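Local coordinates for protein COG0546: Predicted phosphatases (Streptococcus pneumoniae, PDB 2AH5) that is of unknown function but probably acts as a phosphatase, being a hydrolase of the haloacid dehalogenase-like family, at residues Ile7-Ser19 / Ala83-Glu95. Residues are numbered along the deposited sequence; the frame is centred on the assembly and turned at random.
Sequences IFFDLDGTLVDSS and AQLFPQIIDLLEE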
ATOM      1  N   ILE A   7      -0.391  10.017 -11.417  1.00 12.78           N
ATOM      2  CA  ILE A   7      -1.198   9.133 -10.585  1.00 12.64           C
ATOM      3  C   ILE A   7      -0.301   8.272  -9.684  1.00 12.84           C
ATOM      4  O   ILE A   7       0.626   7.606 -10.179  1.00 12.22           O
ATOM      5  CB  ILE A   7      -2.126   8.231 -11.433  1.00 12.17           C
ATOM      6  CG1 ILE A   7      -3.017   9.072 -12.375  1.00 11.46           C
ATOM      7  CG2 ILE A   7      -2.956   7.345 -10.509  1.00 14.09           C
ATOM      8  CD1 ILE A   7      -4.015   8.230 -13.215  1.00 13.45           C
ATOM      9  N   PHE A   8      -0.550   8.334  -8.365  1.00 11.76           N
ATOM     10  CA  PHE A   8       0.207   7.565  -7.362  1.00 12.37           C
ATOM     11  C   PHE A   8      -0.640   6.368  -6.899  1.00 12.21           C
ATOM     12  O   PHE A   8      -1.834   6.519  -6.648  1.00 12.60           O
ATOM     13  CB  PHE A   8       0.519   8.418  -6.114  1.00 12.29           C
ATOM     14  CG  PHE A   8       1.395   9.625  -6.370  1.00 11.07           C
ATOM     15  CD1 PHE A   8       2.062   9.804  -7.587  1.00 12.20           C
ATOM     16  CD2 PHE A   8       1.600  10.556  -5.340  1.00 12.45           C
ATOM     17  CE1 PHE A   8       2.896  10.917  -7.795  1.00 12.26           C
ATOM     18  CE2 PHE A   8       2.448  11.665  -5.534  1.00 14.29           C
ATOM     19  CZ  PHE A   8       3.082  11.852  -6.754  1.00 13.19           C
ATOM     20  N   PHE A   9      -0.000   5.221  -6.695  1.00 12.61           N
ATOM     21  CA  PHE A   9      -0.697   4.029  -6.242  1.00 12.51           C
ATOM     22  C   PHE A   9      -0.075   3.506  -4.952  1.00 12.63           C
ATOM     23  O   PHE A   9       1.158   3.460  -4.851  1.00 12.60           O
ATOM     24  CB  PHE A   9      -0.538   2.938  -7.274  1.00 13.52           C
ATOM     25  CG  PHE A   9      -1.351   3.147  -8.501  1.00 13.63           C
ATOM     26  CD1 PHE A   9      -0.849   3.906  -9.535  1.00 16.76           C
ATOM     27  CD2 PHE A   9      -2.598   2.566  -8.615  1.00 16.01           C
ATOM     28  CE1 PHE A   9      -1.596   4.087 -10.694  1.00 17.49           C
ATOM     29  CE2 PHE A   9      -3.354   2.727  -9.795  1.00 17.96           C
ATOM     30  CZ  PHE A   9      -2.840   3.496 -10.809  1.00 16.17           C
ATOM     31  N   ASP A  10      -0.898   3.125  -3.973  1.00 12.79           N
ATOM     32  CA  ASP A  10      -0.425   2.232  -2.890  1.00 14.00           C
ATOM     33  C   ASP A  10      -0.172   0.855  -3.559  1.00 14.09           C
ATOM     34  O   ASP A  10      -0.671   0.600  -4.649  1.00 14.02           O
ATOM     35  CB  ASP A  10      -1.475   2.102  -1.754  1.00 14.06           C
ATOM     36  CG  ASP A  10      -0.853   1.649  -0.408  1.00 18.18           C
ATOM     37  OD1 ASP A  10       0.345   1.279  -0.353  1.00 21.35           O
ATOM     38  OD2 ASP A  10      -1.575   1.663   0.621  1.00 23.03           O
ATOM     39  N   LEU A  11       0.596  -0.019  -2.917  1.00 14.67           N
ATOM     40  CA  LEU A  11       1.009  -1.307  -3.510  1.00 14.09           C
ATOM     41  C   LEU A  11       0.166  -2.403  -2.896  1.00 15.07           C
ATOM     42  O   LEU A  11      -0.788  -2.837  -3.504  1.00 14.25           O
ATOM     43  CB  LEU A  11       2.507  -1.581  -3.264  1.00 15.01           C
ATOM     44  CG  LEU A  11       3.113  -2.834  -3.908  1.00 15.45           C
ATOM     45  CD1 LEU A  11       2.859  -2.876  -5.416  1.00 16.51           C
ATOM     46  CD2 LEU A  11       4.631  -2.878  -3.623  1.00 15.41           C
ATOM     47  N   ASP A  12       0.527  -2.842  -1.688  1.00 14.68           N
ATOM     48  CA  ASP A  12      -0.247  -3.840  -0.944  1.00 15.90           C
ATOM     49  C   ASP A  12      -1.668  -3.366  -0.719  1.00 15.41           C
ATOM     50  O   ASP A  12      -1.883  -2.226  -0.342  1.00 17.36           O
ATOM     51  CB  ASP A  12       0.373  -4.085   0.431  1.00 16.48           C
ATOM     52  CG  ASP A  12       1.771  -4.547   0.340  1.00 20.29           C
ATOM     53  OD1 ASP A  12       1.957  -5.750   0.155  1.00 22.18           O
ATOM     54  OD2 ASP A  12       2.694  -3.702   0.415  1.00 26.06           O
ATOM     55  N   GLY A  13      -2.639  -4.235  -0.953  1.00 15.12           N
ATOM     56  CA  GLY A  13      -4.030  -3.914  -0.687  1.00 14.82           C
ATOM     57  C   GLY A  13      -4.698  -3.069  -1.747  1.00 14.36           C
ATOM     58  O   GLY A  13      -5.886  -2.835  -1.676  1.00 14.53           O
ATOM     59  N   THR A  14      -3.930  -2.623  -2.738  1.00 13.51           N
ATOM     60  CA  THR A  14      -4.474  -1.812  -3.823  1.00 13.13           C
ATOM     61  C   THR A  14      -4.176  -2.481  -5.178  1.00 13.16           C
ATOM     62  O   THR A  14      -5.088  -2.968  -5.855  1.00 13.68           O
ATOM     63  CB  THR A  14      -3.892  -0.372  -3.746  1.00 13.56           C
ATOM     64  OG1 THR A  14      -4.350   0.260  -2.545  1.00 15.79           O
ATOM     65  CG2 THR A  14      -4.310   0.449  -4.942  1.00 13.05           C
ATOM     66  N   LEU A  15      -2.900  -2.539  -5.550  1.00 12.13           N
ATOM     67  CA  LEU A  15      -2.480  -3.255  -6.755  1.00 11.50           C
ATOM     68  C   LEU A  15      -2.345  -4.752  -6.468  1.00 11.89           C
ATOM     69  O   LEU A  15      -2.716  -5.603  -7.296  1.00 12.15           O
ATOM     70  CB  LEU A  15      -1.143  -2.698  -7.272  1.00 11.45           C
ATOM     71  CG  LEU A  15      -1.147  -1.213  -7.636  1.00 11.19           C
ATOM     72  CD1 LEU A  15       0.259  -0.679  -7.847  1.00 13.67           C
ATOM     73  CD2 LEU A  15      -2.008  -0.974  -8.874  1.00 13.82           C
ATOM     74  N   VAL A  16      -1.847  -5.051  -5.271  1.00 11.97           N
ATOM     75  CA  VAL A  16      -1.352  -6.387  -4.971  1.00 12.18           C
ATOM     76  C   VAL A  16      -2.124  -6.988  -3.817  1.00 12.23           C
ATOM     77  O   VAL A  16      -2.173  -6.409  -2.737  1.00 11.54           O
ATOM     78  CB  VAL A  16       0.190  -6.411  -4.687  1.00 12.23           C
ATOM     79  CG1 VAL A  16       0.614  -7.829  -4.332  1.00 11.95           C
ATOM     80  CG2 VAL A  16       0.972  -5.927  -5.940  1.00 14.09           C
ATOM     81  N   ASP A  17      -2.737  -8.144  -4.064  1.00 12.76           N
ATOM     82  CA  ASP A  17      -3.286  -8.943  -2.994  1.00 12.37           C
ATOM     83  C   ASP A  17      -2.165  -9.740  -2.328  1.00 12.30           C
ATOM     84  O   ASP A  17      -1.912 -10.914  -2.662  1.00 12.48           O
ATOM     85  CB  ASP A  17      -4.423  -9.875  -3.475  1.00 13.21           C
ATOM     86  CG  ASP A  17      -5.084 -10.600  -2.324  1.00 16.00           C
ATOM     87  OD1 ASP A  17      -4.589 -10.464  -1.184  1.00 15.03           O
ATOM     88  OD2 ASP A  17      -6.091 -11.300  -2.542  1.00 18.31           O
ATOM     89  N   SER A  18      -1.523  -9.097  -1.363  1.00 12.22           N
ATOM     90  CA  SER A  18      -0.369  -9.683  -0.674  1.00 13.05           C
ATOM     91  C   SER A  18      -0.835 -10.440   0.585  1.00 13.45           C
ATOM     92  O   SER A  18       0.003 -10.833   1.410  1.00 13.95           O
ATOM     93  CB  SER A  18       0.608  -8.570  -0.296  1.00 13.47           C
ATOM     94  OG  SER A  18      -0.097  -7.434   0.191  1.00 14.75           O
ATOM     95  N   SER A  19      -2.155 -10.589   0.762  1.00 13.75           N
ATOM     96  CA  SER A  19      -2.711 -11.060   2.063  1.00 14.54           C
ATOM     97  C   SER A  19      -2.212 -12.433   2.516  1.00 15.44           C
ATOM     98  O   SER A  19      -1.940 -12.597   3.696  1.00 15.80           O
ATOM     99  CB  SER A  19      -4.250 -11.049   2.103  1.00 15.08           C
ATOM    100  OG  SER A  19      -4.789 -11.927   1.130  1.00 16.38           O
ATOM    101  N   ALA A  83       1.603 -13.780  -3.004  1.00 16.36           N
ATOM    102  CA  ALA A  83       0.957 -12.538  -3.404  1.00 15.17           C
ATOM    103  C   ALA A  83       0.547 -12.665  -4.873  1.00 15.61           C
ATOM    104  O   ALA A  83       1.138 -13.449  -5.624  1.00 15.11           O
ATOM    105  CB  ALA A  83       1.904 -11.378  -3.214  1.00 15.82           C
ATOM    106  N   GLN A  84      -0.478 -11.914  -5.259  1.00 14.36           N
ATOM    107  CA  GLN A  84      -1.022 -11.970  -6.601  1.00 15.07           C
ATOM    108  C   GLN A  84      -1.737 -10.646  -6.876  1.00 14.20           C
ATOM    109  O   GLN A  84      -2.267 -10.007  -5.954  1.00 15.09           O
ATOM    110  CB  GLN A  84      -1.972 -13.163  -6.730  1.00 15.33           C
ATOM    111  CG  GLN A  84      -3.264 -13.034  -5.925  1.00 15.55           C
ATOM    112  CD  GLN A  84      -4.048 -14.348  -5.829  1.00 18.16           C
ATOM    113  OE1 GLN A  84      -3.586 -15.329  -5.210  1.00 23.40           O
ATOM    114  NE2 GLN A  84      -5.235 -14.369  -6.418  1.00 21.39           N
ATOM    115  N   LEU A  85      -1.749 -10.207  -8.130  1.00 13.95           N
ATOM    116  CA  LEU A  85      -2.497  -8.997  -8.459  1.00 12.83           C
ATOM    117  C   LEU A  85      -3.972  -9.194  -8.169  1.00 13.80           C
ATOM    118  O   LEU A  85      -4.499 -10.306  -8.322  1.00 13.43           O
ATOM    119  CB  LEU A  85      -2.324  -8.633  -9.933  1.00 12.19           C
ATOM    120  CG  LEU A  85      -0.893  -8.337 -10.375  1.00 13.31           C
ATOM    121  CD1 LEU A  85      -0.892  -8.015 -11.867  1.00 17.35           C
ATOM    122  CD2 LEU A  85      -0.280  -7.182  -9.598  1.00 13.99           C
ATOM    123  N   PHE A  86      -4.648  -8.124  -7.770  1.00 13.51           N
ATOM    124  CA  PHE A  86      -6.109  -8.164  -7.721  1.00 15.16           C
ATOM    125  C   PHE A  86      -6.661  -8.299  -9.151  1.00 15.28           C
ATOM    126  O   PHE A  86      -5.982  -7.949 -10.115  1.00 14.93           O
ATOM    127  CB  PHE A  86      -6.674  -6.895  -7.048  1.00 15.69           C
ATOM    128  CG  PHE A  86      -6.563  -6.908  -5.560  1.00 16.10           C
ATOM    129  CD1 PHE A  86      -7.432  -7.705  -4.783  1.00 13.27           C
ATOM    130  CD2 PHE A  86      -5.604  -6.131  -4.912  1.00 14.73           C
ATOM    131  CE1 PHE A  86      -7.333  -7.717  -3.397  1.00 15.93           C
ATOM    132  CE2 PHE A  86      -5.502  -6.153  -3.496  1.00 14.03           C
ATOM    133  CZ  PHE A  86      -6.384  -6.946  -2.759  1.00 16.37           C
ATOM    134  N   PRO A  87      -7.892  -8.825  -9.293  1.00 16.64           N
ATOM    135  CA  PRO A  87      -8.463  -8.960 -10.650  1.00 16.84           C
ATOM    136  C   PRO A  87      -8.512  -7.620 -11.393  1.00 16.32           C
ATOM    137  O   PRO A  87      -8.701  -6.610 -10.746  1.00 16.65           O
ATOM    138  CB  PRO A  87      -9.874  -9.457 -10.367  1.00 17.07           C
ATOM    139  CG  PRO A  87      -9.751 -10.193  -9.024  1.00 18.08           C
ATOM    140  CD  PRO A  87      -8.792  -9.346  -8.240  1.00 16.69           C
ATOM    141  N   GLN A  88      -8.318  -7.612 -12.719  1.00 16.33           N
ATOM    142  CA  GLN A  88      -8.434  -6.390 -13.551  1.00 17.50           C
ATOM    143  C   GLN A  88      -7.350  -5.299 -13.313  1.00 15.94           C
ATOM    144  O   GLN A  88      -7.388  -4.203 -13.915  1.00 14.20           O
ATOM    145  CB  GLN A  88      -9.848  -5.777 -13.404  1.00 19.28           C
ATOM    146  CG  GLN A  88     -11.013  -6.723 -13.710  1.00 25.06           C
ATOM    147  CD  GLN A  88     -10.906  -7.364 -15.081  1.00 29.90           C
ATOM    148  OE1 GLN A  88     -10.723  -8.580 -15.199  1.00 33.52           O
ATOM    149  NE2 GLN A  88     -10.993  -6.548 -16.122  1.00 34.42           N
ATOM    150  N   ILE A  89      -6.379  -5.572 -12.444  1.00 14.14           N
ATOM    151  CA  ILE A  89      -5.332  -4.572 -12.197  1.00 13.35           C
ATOM    152  C   ILE A  89      -4.467  -4.302 -13.438  1.00 13.17           C
ATOM    153  O   ILE A  89      -4.166  -3.148 -13.744  1.00 13.15           O
ATOM    154  CB  ILE A  89      -4.437  -4.920 -10.956  1.00 13.54           C
ATOM    155  CG1 ILE A  89      -5.233  -4.768  -9.660  1.00 10.99           C
ATOM    156  CG2 ILE A  89      -3.199  -4.014 -10.912  1.00 13.18           C
ATOM    157  CD1 ILE A  89      -5.775  -3.310  -9.348  1.00 13.19           C
ATOM    158  N   ILE A  90      -4.062  -5.357 -14.150  1.00 13.08           N
ATOM    159  CA  ILE A  90      -3.317  -5.177 -15.411  1.00 13.80           C
ATOM    160  C   ILE A  90      -4.107  -4.283 -16.376  1.00 13.38           C
ATOM    161  O   ILE A  90      -3.543  -3.343 -16.948  1.00 12.88           O
ATOM    162  CB  ILE A  90      -2.917  -6.520 -16.098  1.00 14.46           C
ATOM    163  CG1 ILE A  90      -1.922  -7.322 -15.239  1.00 15.30           C
ATOM    164  CG2 ILE A  90      -2.282  -6.264 -17.470  1.00 15.03           C
ATOM    165  CD1 ILE A  90      -0.508  -6.749 -15.226  1.00 17.80           C
ATOM    166  N   ASP A  91      -5.404  -4.576 -16.545  1.00 12.83           N
ATOM    167  CA  ASP A  91      -6.288  -3.731 -17.387  1.00 13.33           C
ATOM    168  C   ASP A  91      -6.248  -2.258 -16.958  1.00 13.02           C
ATOM    169  O   ASP A  91      -6.083  -1.361 -17.799  1.00 13.37           O
ATOM    170  CB  ASP A  91      -7.723  -4.247 -17.393  1.00 13.05           C
ATOM    171  CG  ASP A  91      -8.528  -3.748 -18.604  1.00 14.59           C
ATOM    172  OD1 ASP A  91      -7.903  -3.349 -19.643  1.00 13.51           O
ATOM    173  OD2 ASP A  91      -9.776  -3.776 -18.497  1.00 12.59           O
ATOM    174  N   LEU A  92      -6.396  -2.016 -15.663  1.00 12.44           N
ATOM    175  CA  LEU A  92      -6.416  -0.647 -15.128  1.00 12.48           C
ATOM    176  C   LEU A  92      -5.103   0.053 -15.418  1.00 12.85           C
ATOM    177  O   LEU A  92      -5.077   1.213 -15.864  1.00 11.64           O
ATOM    178  CB  LEU A  92      -6.629  -0.688 -13.605  1.00 13.16           C
ATOM    179  CG  LEU A  92      -6.518   0.667 -12.914  1.00 13.73           C
ATOM    180  CD1 LEU A  92      -7.601   1.631 -13.418  1.00 15.51           C
ATOM    181  CD2 LEU A  92      -6.624   0.431 -11.410  1.00 14.41           C
ATOM    182  N   LEU A  93      -3.999  -0.635 -15.133  1.00 12.72           N
ATOM    183  CA  LEU A  93      -2.682  -0.041 -15.401  1.00 13.27           C
ATOM    184  C   LEU A  93      -2.402   0.253 -16.886  1.00 14.33           C
ATOM    185  O   LEU A  93      -1.920   1.335 -17.212  1.00 14.61           O
ATOM    186  CB  LEU A  93      -1.579  -0.924 -14.833  1.00 13.62           C
ATOM    187  CG  LEU A  93      -1.601  -1.060 -13.314  1.00 13.37           C
ATOM    188  CD1 LEU A  93      -0.518  -2.079 -12.879  1.00 14.53           C
ATOM    189  CD2 LEU A  93      -1.409   0.328 -12.656  1.00 14.68           C
ATOM    190  N   GLU A  94      -2.681  -0.706 -17.762  1.00 14.74           N
ATOM    191  CA  GLU A  94      -2.507  -0.504 -19.215  1.00 16.84           C
ATOM    192  C   GLU A  94      -3.280   0.736 -19.648  1.00 16.56           C
ATOM    193  O   GLU A  94      -2.759   1.599 -20.362  1.00 16.42           O
ATOM    194  CB  GLU A  94      -3.017  -1.726 -20.012  1.00 16.46           C
ATOM    195  CG  GLU A  94      -2.251  -3.005 -19.867  1.00 20.70           C
ATOM    196  CD  GLU A  94      -2.942  -4.181 -20.580  1.00 21.00           C
ATOM    197  OE1 GLU A  94      -4.152  -4.458 -20.304  1.00 26.19           O
ATOM    198  OE2 GLU A  94      -2.263  -4.861 -21.394  1.00 27.18           O
ATOM    199  N   GLU A  95      -4.520   0.859 -19.177  1.00 16.83           N
ATOM    200  CA  GLU A  95      -5.362   1.986 -19.563  1.00 17.46           C
ATOM    201  C   GLU A  95      -4.855   3.322 -19.027  1.00 16.82           C
ATOM    202  O   GLU A  95      -4.692   4.269 -19.796  1.00 17.50           O
ATOM    203  CB  GLU A  95      -6.808   1.737 -19.129  1.00 17.74           C
ATOM    204  CG  GLU A  95      -7.515   0.659 -19.957  1.00 20.64           C
ATOM    205  CD  GLU A  95      -7.533   1.015 -21.446  1.00 26.99           C
ATOM    206  OE1 GLU A  95      -8.077   2.088 -21.781  1.00 27.27           O
ATOM    207  OE2 GLU A  95      -6.981   0.244 -22.261  1.00 27.54           O
TER
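Asp17 CB lies over one face of the Phe86 ring, a CH-pi contact 3.6 Å from the ring centroid. With CG anti to the backbone N in Asp17 (chi1 -174°), the carboxylate runs out past CE1 and CZ of Phe86, nearly parallel to the ring, the planes 7° apart. Alongside it the backbones pair as a short antiparallel ladder. Asp17 N donates to Gln84 O at 2.7 Å, and Gln84 N returns a bond to Asp17 O. Phe86 N reaches Leu15 O at 3.2 Å in a nearly straight bond. On the ladder's Val16 side, Val16 CG1 meets Ala83 CB at 3.9 Å. Strand 16-17 follows the loop that leaves strand 6-9 with the DxDxT pattern of Asp10, Asp12 and Thr14, consistent with the HAD catalytic motif. It pairs with strand 84-85 where the mostly helical insert leaves and rejoins the core, consistent with the flap hairpin of a HAD phosphatase with a C1-type cap inserted between its strands. Further in, Leu15 CD2 touches Ile89 CG2 at 3.8 Å and Leu93 CD2 at 4.0 Å. The same Leu93 methyl lies over a face of Phe9, 4.3 Å from its centroid, seating helix 89-97 against the central sheet. In the second shell, Ser19 N and OG both bond Asp17 OD1, the former an Asx turn, while Trp182 packs edge-to-face with Phe86 and donates NE1 to Thr14 O.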